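Local coordinates for protein cytochrome p450EpoK (Sorangium cellulosum, PDB 1PKF) that is a cytochrome P450, a heme protein that holds protoporphyrin IX with iron and epothilone D in its interior, at residues E141-V146 with V411-S416; L161-A166 with N219-D224; F297-R302 with L329-L334. One frame throughout, in Å; residues are numbered along the deposited sequence.

Interaction 1. Residues E141-V146 with V411-S416; sequences EEFDVV and VILKPS
Val-411 N donates to Phe-143 O at 2.9 Å, an almost straight bond with an N-H...O angle of 169°. The return bond, from Phe-143 N to Val-411 O, is weak at 3.4 Å. Together they make Phe-143 and Val-411 a hydrogen-bonded antiparallel pair, joining the two-residue strand 143-144 to the end of strand 406-412 in the antiparallel sheet built around the latter. The side chains of the pair leave on the same face of the sheet. CG of Phe-143 stands opposite its own backbone N (chi1 -166°), which brings one ring face against Leu-413. There Leu-413 CD2 lies over the ring face, 4.2 Å from the centroid and 24° off the normal, toward the rim: a CH-pi contact. The other methyl, CD1, presses against Phe-143 CB at 3.2 Å, a very close approach whose exact value is doubtful. Val-411 CG2 comes to the ring edge, near its plane, while its CG1 meets Val-145 CG2 at 3.9 Å. Helix 123-137 adds Leu-134 and Arg-137 beside the ring, and helix 241-272 touches Val-145 and Val-411 through Val-267 and Leu-271.

One residue further on, Asp-144 is the N-cap of helix 145-150. Its OD2 accepts from Val-146 N at 2.9 Å on the anti side, tilted from the carboxylate plane, and also from Leu-409 N and, weakly, Arg-147 N. Glu-142 forms a salt bridge through OE1 to Lys-392 NZ. With one sound and one weak backbone bond between the segments, the contact rests largely on apolar packing of Phe-143, Val-145, Val-411 and Leu-413, while Asp-144 OD2 adds a polar link from the helix start to strand 406-412.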
loop_
_atom_site.group_PDB
_atom_site.type_symbol
_atom_site.label_atom_id
_atom_site.label_comp_id
_atom_site.label_asym_id
_atom_site.label_seq_id
_atom_site.Cartn_x
_atom_site.Cartn_y
_atom_site.Cartn_z
ATOM N N GLU A 141 -15.752 -26.421 2.293
ATOM C CA GLU A 141 -14.821 -26.955 1.293
ATOM C C GLU A 141 -13.932 -25.828 0.740
ATOM O O GLU A 141 -12.712 -25.976 0.613
ATOM C CB GLU A 141 -15.577 -27.654 0.142
ATOM C CG GLU A 141 -16.878 -28.368 0.523
ATOM C CD GLU A 141 -16.691 -29.500 1.533
ATOM O OE1 GLU A 141 -15.958 -29.308 2.531
ATOM O OE2 GLU A 141 -17.290 -30.587 1.335
ATOM N N GLU A 142 -14.562 -24.701 0.417
ATOM C CA GLU A 142 -13.864 -23.548 -0.139
ATOM C C GLU A 142 -13.399 -22.589 0.957
ATOM O O GLU A 142 -14.191 -22.171 1.810
ATOM C CB GLU A 142 -14.784 -22.795 -1.107
ATOM C CG GLU A 142 -15.376 -23.651 -2.222
ATOM C CD GLU A 142 -14.579 -23.556 -3.514
ATOM O OE1 GLU A 142 -13.528 -24.227 -3.613
ATOM O OE2 GLU A 142 -14.996 -22.809 -4.433
ATOM N N PHE A 143 -12.113 -22.249 0.931
ATOM C CA PHE A 143 -11.605 -21.126 1.714
ATOM C C PHE A 143 -10.900 -20.121 0.802
ATOM O O PHE A 143 -9.918 -20.445 0.148
ATOM C CB PHE A 143 -10.656 -21.604 2.809
ATOM C CG PHE A 143 -10.353 -20.554 3.847
ATOM C CD1 PHE A 143 -11.261 -20.273 4.844
ATOM C CD2 PHE A 143 -9.161 -19.843 3.809
ATOM C CE1 PHE A 143 -10.988 -19.310 5.779
ATOM C CE2 PHE A 143 -8.886 -18.894 4.730
ATOM C CZ PHE A 143 -9.797 -18.613 5.725
ATOM N N ASP A 144 -11.428 -18.906 0.761
ATOM C CA ASP A 144 -10.871 -17.833 -0.055
ATOM C C ASP A 144 -9.970 -16.934 0.782
ATOM O O ASP A 144 -10.438 -16.172 1.613
ATOM C CB ASP A 144 -11.992 -17.007 -0.670
ATOM C CG ASP A 144 -11.477 -15.990 -1.657
ATOM O OD1 ASP A 144 -12.236 -15.633 -2.579
ATOM O OD2 ASP A 144 -10.331 -15.495 -1.591
ATOM N N VAL A 145 -8.671 -17.019 0.541
ATOM C CA VAL A 145 -7.690 -16.317 1.359
ATOM C C VAL A 145 -7.886 -14.811 1.327
ATOM O O VAL A 145 -7.547 -14.119 2.288
ATOM C CB VAL A 145 -6.296 -16.720 0.951
ATOM C CG1 VAL A 145 -5.237 -15.845 1.624
ATOM C CG2 VAL A 145 -6.088 -18.185 1.327
ATOM N N VAL A 146 -8.472 -14.300 0.254
ATOM C CA VAL A 146 -8.804 -12.887 0.203
ATOM C C VAL A 146 -10.114 -12.617 0.936
ATOM O O VAL A 146 -10.101 -12.029 2.032
ATOM C CB VAL A 146 -8.872 -12.365 -1.255
ATOM C CG1 VAL A 146 -9.208 -10.918 -1.265
ATOM C CG2 VAL A 146 -7.559 -12.591 -1.971
ATOM N N VAL A 411 -8.233 -21.857 -1.773
ATOM C CA VAL A 411 -7.380 -22.958 -1.323
ATOM C C VAL A 411 -8.184 -24.046 -0.576
ATOM O O VAL A 411 -9.377 -23.900 -0.307
ATOM C CB VAL A 411 -6.225 -22.451 -0.398
ATOM C CG1 VAL A 411 -5.508 -21.242 -1.009
ATOM C CG2 VAL A 411 -6.734 -22.105 0.980
ATOM N N ILE A 412 -7.494 -25.129 -0.253
ATOM C CA ILE A 412 -8.028 -26.230 0.522
ATOM C C ILE A 412 -7.136 -26.350 1.734
ATOM O O ILE A 412 -5.954 -26.642 1.591
ATOM C CB ILE A 412 -7.908 -27.511 -0.291
ATOM C CG1 ILE A 412 -8.914 -27.507 -1.430
ATOM C CG2 ILE A 412 -8.088 -28.745 0.596
ATOM C CD1 ILE A 412 -8.482 -28.404 -2.566
ATOM N N LEU A 413 -7.678 -26.112 2.921
ATOM C CA LEU A 413 -6.837 -26.058 4.113
ATOM C C LEU A 413 -6.348 -27.470 4.478
ATOM O O LEU A 413 -5.149 -27.722 4.466
ATOM C CB LEU A 413 -7.568 -25.381 5.279
ATOM C CG LEU A 413 -7.869 -23.875 5.150
ATOM C CD1 LEU A 413 -8.200 -23.491 3.733
ATOM C CD2 LEU A 413 -9.016 -23.474 6.040
ATOM N N LYS A 414 -7.276 -28.386 4.766
ATOM C CA LYS A 414 -6.943 -29.791 5.078
ATOM C C LYS A 414 -7.347 -30.739 3.926
ATOM O O LYS A 414 -8.438 -31.317 3.949
ATOM C CB LYS A 414 -7.661 -30.251 6.358
ATOM C CG LYS A 414 -7.220 -29.593 7.671
ATOM C CD LYS A 414 -8.445 -29.144 8.518
ATOM C CE LYS A 414 -8.337 -29.524 10.010
ATOM N NZ LYS A 414 -8.665 -30.964 10.256
ATOM N N PRO A 415 -6.476 -30.921 2.932
ATOM C CA PRO A 415 -6.845 -31.683 1.731
ATOM C C PRO A 415 -6.906 -33.194 1.972
ATOM O O PRO A 415 -6.001 -33.759 2.586
ATOM C CB PRO A 415 -5.739 -31.328 0.728
ATOM C CG PRO A 415 -4.912 -30.252 1.392
ATOM C CD PRO A 415 -5.087 -30.442 2.868
ATOM N N SER A 416 -7.968 -33.827 1.475
ATOM C CA SER A 416 -8.262 -35.235 1.766
ATOM C C SER A 416 -7.070 -36.142 1.458
ATOM O O SER A 416 -6.556 -36.817 2.357
ATOM C CB SER A 416 -9.489 -35.699 0.973
ATOM O OG SER A 416 -10.717 -35.311 1.636
#

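Interaction 2. Residues L161-A166 with N219-D224; sequences LLKVPA and NPLEND
Lys-163 NZ meets Asp-224 OD1 at 2.8 Å, a salt bridge made on the anti lone pair of the oxygen, the one turned away from OD2. The lysine chain bends at chi2, chi3 and chi4 and folds round this oxygen, so that its CG also comes within 3.2 Å of Asp-224 OD1. The aspartate reaches across because its CG is turned away from its own backbone N (chi1 180°), and the two side chains run past each other in opposite directions. OD2 of the same carboxylate has partners too: a salt bridge to Arg-216 and a hydrogen bond to Thr-227. Gripped at both oxygens, Asp-224 is buried and would probably be kept ionised by the two basic groups.

Both residues sit at helix ends. Lys-163 closes helix 154-161 with a Schellman motif at positive phi (55°), and Asp-224 is the N-cap of helix 225-234, so the bridge ties the E-F turn of the P450 fold to the G-H turn. Arg-216, from helix 195-218, also donates a hydrogen bond from NH2 to Leu-162 O and thus reaches both segments.

The solvent side is much looser: Lys-163 and Leu-221 are exposed, whereas Asp-224 is buried. Leu-221 CD1 lies 4.2 Å from Lys-163 CG, an oblique brush, and Lys-163 NZ stays 3.9 Å from Asn-223 O, while Leu-221 also touches a crystal neighbour.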
loop_
_atom_site.group_PDB
_atom_site.type_symbol
_atom_site.label_atom_id
_atom_site.label_comp_id
_atom_site.label_asym_id
_atom_site.label_seq_id
_atom_site.Cartn_x
_atom_site.Cartn_y
_atom_site.Cartn_z
ATOM N N LEU A 161 -5.672 0.412 16.595
ATOM C CA LEU A 161 -4.761 1.534 16.793
ATOM C C LEU A 161 -5.498 2.869 17.059
ATOM O O LEU A 161 -5.001 3.695 17.819
ATOM C CB LEU A 161 -3.831 1.678 15.585
ATOM C CG LEU A 161 -2.894 2.884 15.540
ATOM C CD1 LEU A 161 -1.678 2.663 16.392
ATOM C CD2 LEU A 161 -2.458 3.164 14.117
ATOM N N LEU A 162 -6.665 3.072 16.426
ATOM C CA LEU A 162 -7.437 4.310 16.586
ATOM C C LEU A 162 -8.532 4.176 17.676
ATOM O O LEU A 162 -9.264 5.120 17.937
ATOM C CB LEU A 162 -8.120 4.715 15.263
ATOM C CG LEU A 162 -7.290 4.870 13.978
ATOM C CD1 LEU A 162 -8.209 5.122 12.767
ATOM C CD2 LEU A 162 -6.277 5.976 14.137
ATOM N N LYS A 163 -8.642 2.978 18.245
ATOM C CA LYS A 163 -9.675 2.589 19.210
ATOM C C LYS A 163 -11.074 2.832 18.690
ATOM O O LYS A 163 -11.863 3.540 19.314
ATOM C CB LYS A 163 -9.479 3.287 20.558
ATOM C CG LYS A 163 -8.043 3.352 21.010
ATOM C CD LYS A 163 -7.663 2.205 21.927
ATOM C CE LYS A 163 -6.664 2.706 22.982
ATOM N NZ LYS A 163 -5.513 3.443 22.368
ATOM N N VAL A 164 -11.376 2.212 17.554
ATOM C CA VAL A 164 -12.684 2.266 16.948
ATOM C C VAL A 164 -13.281 0.869 17.070
ATOM O O VAL A 164 -12.599 -0.124 16.823
ATOM C CB VAL A 164 -12.573 2.702 15.455
ATOM C CG1 VAL A 164 -13.924 2.762 14.789
ATOM C CG2 VAL A 164 -11.905 4.040 15.345
ATOM N N PRO A 165 -14.542 0.777 17.493
ATOM C CA PRO A 165 -15.195 -0.523 17.659
ATOM C C PRO A 165 -15.328 -1.308 16.368
ATOM O O PRO A 165 -15.537 -0.734 15.300
ATOM C CB PRO A 165 -16.600 -0.154 18.182
ATOM C CG PRO A 165 -16.813 1.219 17.757
ATOM C CD PRO A 165 -15.443 1.890 17.870
ATOM N N ALA A 166 -15.258 -2.626 16.492
ATOM C CA ALA A 166 -15.272 -3.516 15.348
ATOM C C ALA A 166 -16.544 -3.359 14.514
ATOM O O ALA A 166 -16.558 -3.722 13.330
ATOM C CB ALA A 166 -15.101 -4.954 15.806
ATOM N N ASN A 219 -14.019 12.309 25.021
ATOM C CA ASN A 219 -13.430 11.276 25.846
ATOM C C ASN A 219 -11.988 10.899 25.476
ATOM O O ASN A 219 -11.738 9.780 24.944
ATOM C CB ASN A 219 -14.312 10.050 25.699
ATOM C CG ASN A 219 -15.713 10.298 26.243
ATOM O OD1 ASN A 219 -15.867 10.769 27.387
ATOM N ND2 ASN A 219 -16.723 10.023 25.438
ATOM N N PRO A 220 -11.059 11.803 25.752
ATOM C CA PRO A 220 -9.644 11.579 25.455
ATOM C C PRO A 220 -9.084 10.468 26.301
ATOM O O PRO A 220 -9.554 10.253 27.427
ATOM C CB PRO A 220 -8.971 12.914 25.790
ATOM C CG PRO A 220 -9.914 13.614 26.672
ATOM C CD PRO A 220 -11.280 13.118 26.378
ATOM N N LEU A 221 -8.087 9.785 25.734
ATOM C CA LEU A 221 -7.562 8.531 26.265
ATOM C C LEU A 221 -6.048 8.587 26.482
ATOM O O LEU A 221 -5.324 9.347 25.825
ATOM C CB LEU A 221 -7.870 7.398 25.298
ATOM C CG LEU A 221 -9.321 6.983 25.091
ATOM C CD1 LEU A 221 -9.412 5.921 23.991
ATOM C CD2 LEU A 221 -9.925 6.459 26.405
ATOM N N GLU A 222 -5.559 7.773 27.401
ATOM C CA GLU A 222 -4.131 7.780 27.680
ATOM C C GLU A 222 -3.439 6.891 26.651
ATOM O O GLU A 222 -4.010 5.877 26.216
ATOM C CB GLU A 222 -3.845 7.333 29.121
ATOM C CG GLU A 222 -3.186 8.435 29.952
ATOM C CD GLU A 222 -3.495 8.376 31.447
ATOM O OE1 GLU A 222 -3.965 7.329 31.957
ATOM O OE2 GLU A 222 -3.252 9.406 32.123
ATOM N N ASN A 223 -2.233 7.295 26.249
ATOM C CA ASN A 223 -1.377 6.486 25.364
ATOM C C ASN A 223 -2.093 6.169 24.059
ATOM O O ASN A 223 -2.222 5.013 23.675
ATOM C CB ASN A 223 -0.964 5.161 26.050
ATOM C CG ASN A 223 -0.440 5.367 27.474
ATOM O OD1 ASN A 223 0.487 6.148 27.712
ATOM N ND2 ASN A 223 -1.058 4.672 28.431
ATOM N N ASP A 224 -2.584 7.203 23.394
ATOM C CA ASP A 224 -3.543 7.020 22.311
ATOM C C ASP A 224 -3.199 7.939 21.170
ATOM O O ASP A 224 -2.979 9.137 21.367
ATOM C CB ASP A 224 -4.955 7.287 22.857
ATOM C CG ASP A 224 -6.035 7.129 21.813
ATOM O OD1 ASP A 224 -6.336 5.982 21.411
ATOM O OD2 ASP A 224 -6.658 8.107 21.354
#

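Interaction 3. Residues F297-R302 with L329-L334; sequences FENILR and LIPSAL. Unlike the reference sequence in segment 297-302: Glu-298 (reference Asp).
The loop that follows helix 287-297, the K helix of P450s, turns here toward the heme and epothilone D, and its Asn-299 and Leu-301 pack on the short helix 330-333. Asn-299 forms an Asx turn: its OD1 accepts from Leu-301 N at 3.0 Å, with the donor 51° out of the carbonyl plane. The torsion that allows this, chi1 -168°, also lays the amide against Ile-330, whose CG2 approaches OD1 to 3.6 Å. Asn-299 CB rests on Pro-331, CA and CB of the proline both being 4.0 Å from it. Further along, Leu-301 CD1 touches Ile-330 CD1 at 4.1 Å, and Pro-331 CG nears the carbonyl Leu-301 O at 3.5 Å. No direct hydrogen bond crosses; instead a water accepts from Asn-299 N (3.1 Å) and donates to Pro-331 O.

All the touching residues are buried. Phe-29 and Ile-32 of helix 29-38 cover Pro-331, Phe-403 packs on Leu-301, and Arg-296 at the end of helix 287-297 holds Leu-334 O. Helix 330-333 follows directly on strand 325-329 and lies between helix 29-38 and the loop leading into strand 304-309.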
loop_
_atom_site.group_PDB
_atom_site.type_symbol
_atom_site.label_atom_id
_atom_site.label_comp_id
_atom_site.label_asym_id
_atom_site.label_seq_id
_atom_site.Cartn_x
_atom_site.Cartn_y
_atom_site.Cartn_z
ATOM N N PHE A 297 10.144 -9.624 -4.646
ATOM C CA PHE A 297 10.097 -10.531 -5.752
ATOM C C PHE A 297 8.844 -10.262 -6.561
ATOM O O PHE A 297 8.812 -10.439 -7.773
ATOM C CB PHE A 297 9.991 -11.955 -5.243
ATOM C CG PHE A 297 9.733 -12.959 -6.327
ATOM C CD1 PHE A 297 10.672 -13.158 -7.332
ATOM C CD2 PHE A 297 8.579 -13.706 -6.342
ATOM C CE1 PHE A 297 10.461 -14.097 -8.327
ATOM C CE2 PHE A 297 8.345 -14.619 -7.341
ATOM C CZ PHE A 297 9.290 -14.827 -8.342
ATOM N N GLU A 298 7.784 -9.887 -5.871
ATOM C CA GLU A 298 6.607 -9.602 -6.617
ATOM C C GLU A 298 5.648 -8.588 -6.075
ATOM O O GLU A 298 4.619 -8.849 -5.489
ATOM C CB GLU A 298 6.018 -10.876 -7.053
ATOM C CG GLU A 298 5.211 -11.590 -6.082
ATOM C CD GLU A 298 4.102 -12.102 -6.897
ATOM O OE1 GLU A 298 3.397 -13.006 -6.452
ATOM O OE2 GLU A 298 4.012 -11.547 -8.035
ATOM N N ASN A 299 6.060 -7.388 -6.326
ATOM C CA ASN A 299 5.500 -6.268 -5.712
ATOM C C ASN A 299 4.047 -6.094 -6.113
ATOM O O ASN A 299 3.688 -6.304 -7.283
ATOM C CB ASN A 299 6.264 -5.065 -6.172
ATOM C CG ASN A 299 5.932 -3.864 -5.367
ATOM O OD1 ASN A 299 5.218 -2.958 -5.827
ATOM N ND2 ASN A 299 6.454 -3.828 -4.162
ATOM N N ILE A 300 3.242 -5.661 -5.141
ATOM C CA ILE A 300 1.814 -5.510 -5.332
ATOM C C ILE A 300 1.438 -4.343 -6.221
ATOM O O ILE A 300 0.276 -4.236 -6.623
ATOM C CB ILE A 300 1.074 -5.375 -3.955
ATOM C CG1 ILE A 300 1.544 -4.138 -3.198
ATOM C CG2 ILE A 300 1.245 -6.647 -3.150
ATOM C CD1 ILE A 300 0.710 -3.795 -1.948
ATOM N N LEU A 301 2.373 -3.449 -6.515
ATOM C CA LEU A 301 2.034 -2.283 -7.306
ATOM C C LEU A 301 1.974 -2.643 -8.799
ATOM O O LEU A 301 2.754 -3.469 -9.266
ATOM C CB LEU A 301 3.000 -1.160 -7.063
ATOM C CG LEU A 301 2.929 -0.566 -5.669
ATOM C CD1 LEU A 301 4.084 0.373 -5.415
ATOM C CD2 LEU A 301 1.580 0.167 -5.461
ATOM N N ARG A 302 0.964 -2.092 -9.489
ATOM C CA ARG A 302 0.771 -2.251 -10.935
ATOM C C ARG A 302 1.841 -1.498 -11.723
ATOM O O ARG A 302 2.424 -2.019 -12.673
ATOM C CB ARG A 302 -0.626 -1.705 -11.327
ATOM C CG ARG A 302 -1.068 -2.012 -12.751
ATOM C CD ARG A 302 -2.554 -1.684 -13.056
ATOM N NE ARG A 302 -3.442 -2.555 -12.304
ATOM C CZ ARG A 302 -3.855 -3.731 -12.727
ATOM N NH1 ARG A 302 -3.499 -4.178 -13.916
ATOM N NH2 ARG A 302 -4.660 -4.462 -11.978
ATOM N N LEU A 329 8.692 2.735 -11.692
ATOM C CA LEU A 329 8.235 1.394 -11.956
ATOM C C LEU A 329 8.763 0.366 -10.942
ATOM O O LEU A 329 9.646 -0.469 -11.234
ATOM C CB LEU A 329 8.586 0.995 -13.391
ATOM C CG LEU A 329 7.824 -0.169 -13.980
ATOM C CD1 LEU A 329 6.313 0.080 -13.891
ATOM C CD2 LEU A 329 8.267 -0.465 -15.441
ATOM N N ILE A 330 8.163 0.389 -9.749
ATOM C CA ILE A 330 8.696 -0.380 -8.655
ATOM C C ILE A 330 8.860 -1.846 -8.906
ATOM O O ILE A 330 9.880 -2.388 -8.566
ATOM C CB ILE A 330 7.926 -0.111 -7.347
ATOM C CG1 ILE A 330 8.411 1.229 -6.804
ATOM C CG2 ILE A 330 8.271 -1.159 -6.292
ATOM C CD1 ILE A 330 7.423 2.246 -6.833
ATOM N N PRO A 331 7.868 -2.537 -9.433
ATOM C CA PRO A 331 8.015 -3.980 -9.598
ATOM C C PRO A 331 9.159 -4.328 -10.571
ATOM O O PRO A 331 9.686 -5.448 -10.541
ATOM C CB PRO A 331 6.640 -4.428 -10.125
ATOM C CG PRO A 331 5.977 -3.186 -10.593
ATOM C CD PRO A 331 6.556 -2.040 -9.869
ATOM N N SER A 332 9.525 -3.359 -11.409
ATOM C CA SER A 332 10.612 -3.519 -12.352
ATOM C C SER A 332 11.958 -3.263 -11.701
ATOM O O SER A 332 12.885 -4.070 -11.838
ATOM C CB SER A 332 10.488 -2.522 -13.508
ATOM O OG SER A 332 11.553 -2.762 -14.416
ATOM N N ALA A 333 12.065 -2.107 -11.059
ATOM C CA ALA A 333 13.246 -1.750 -10.319
ATOM C C ALA A 333 13.640 -2.875 -9.383
ATOM O O ALA A 333 14.803 -3.097 -9.167
ATOM C CB ALA A 333 13.016 -0.473 -9.529
ATOM N N LEU A 334 12.670 -3.603 -8.848
ATOM C CA LEU A 334 12.942 -4.620 -7.853
ATOM C C LEU A 334 13.259 -5.964 -8.452
ATOM O O LEU A 334 13.504 -6.920 -7.706
ATOM C CB LEU A 334 11.776 -4.752 -6.881
ATOM C CG LEU A 334 11.533 -3.547 -5.971
ATOM C CD1 LEU A 334 10.439 -3.849 -4.960
ATOM C CD2 LEU A 334 12.811 -3.148 -5.255
HETATM O O HOH W 1 8.743 -7.024 -7.884
#

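The three contacts are separate and none touches another. Interaction 3 lies nearest the centre of the chain, about 12 Å from it, whereas interactions 1 and 2 lie about 26 Å and 24 Å away. It is also the one close to both ligands: the side chain of Leu-301 is about 4 Å from epothilone D and about 5 Å from the heme. Interaction 2, only partly buried, approaches the heme through Leu-161, about 6 Å away. Interactions 2 and 3 follow one another in sequence, and both fall between 141-146 and 411-416, the last modelled residues. The centres of interactions 1 and 3 are 28 Å apart, and each is 35 Å from that of interaction 2.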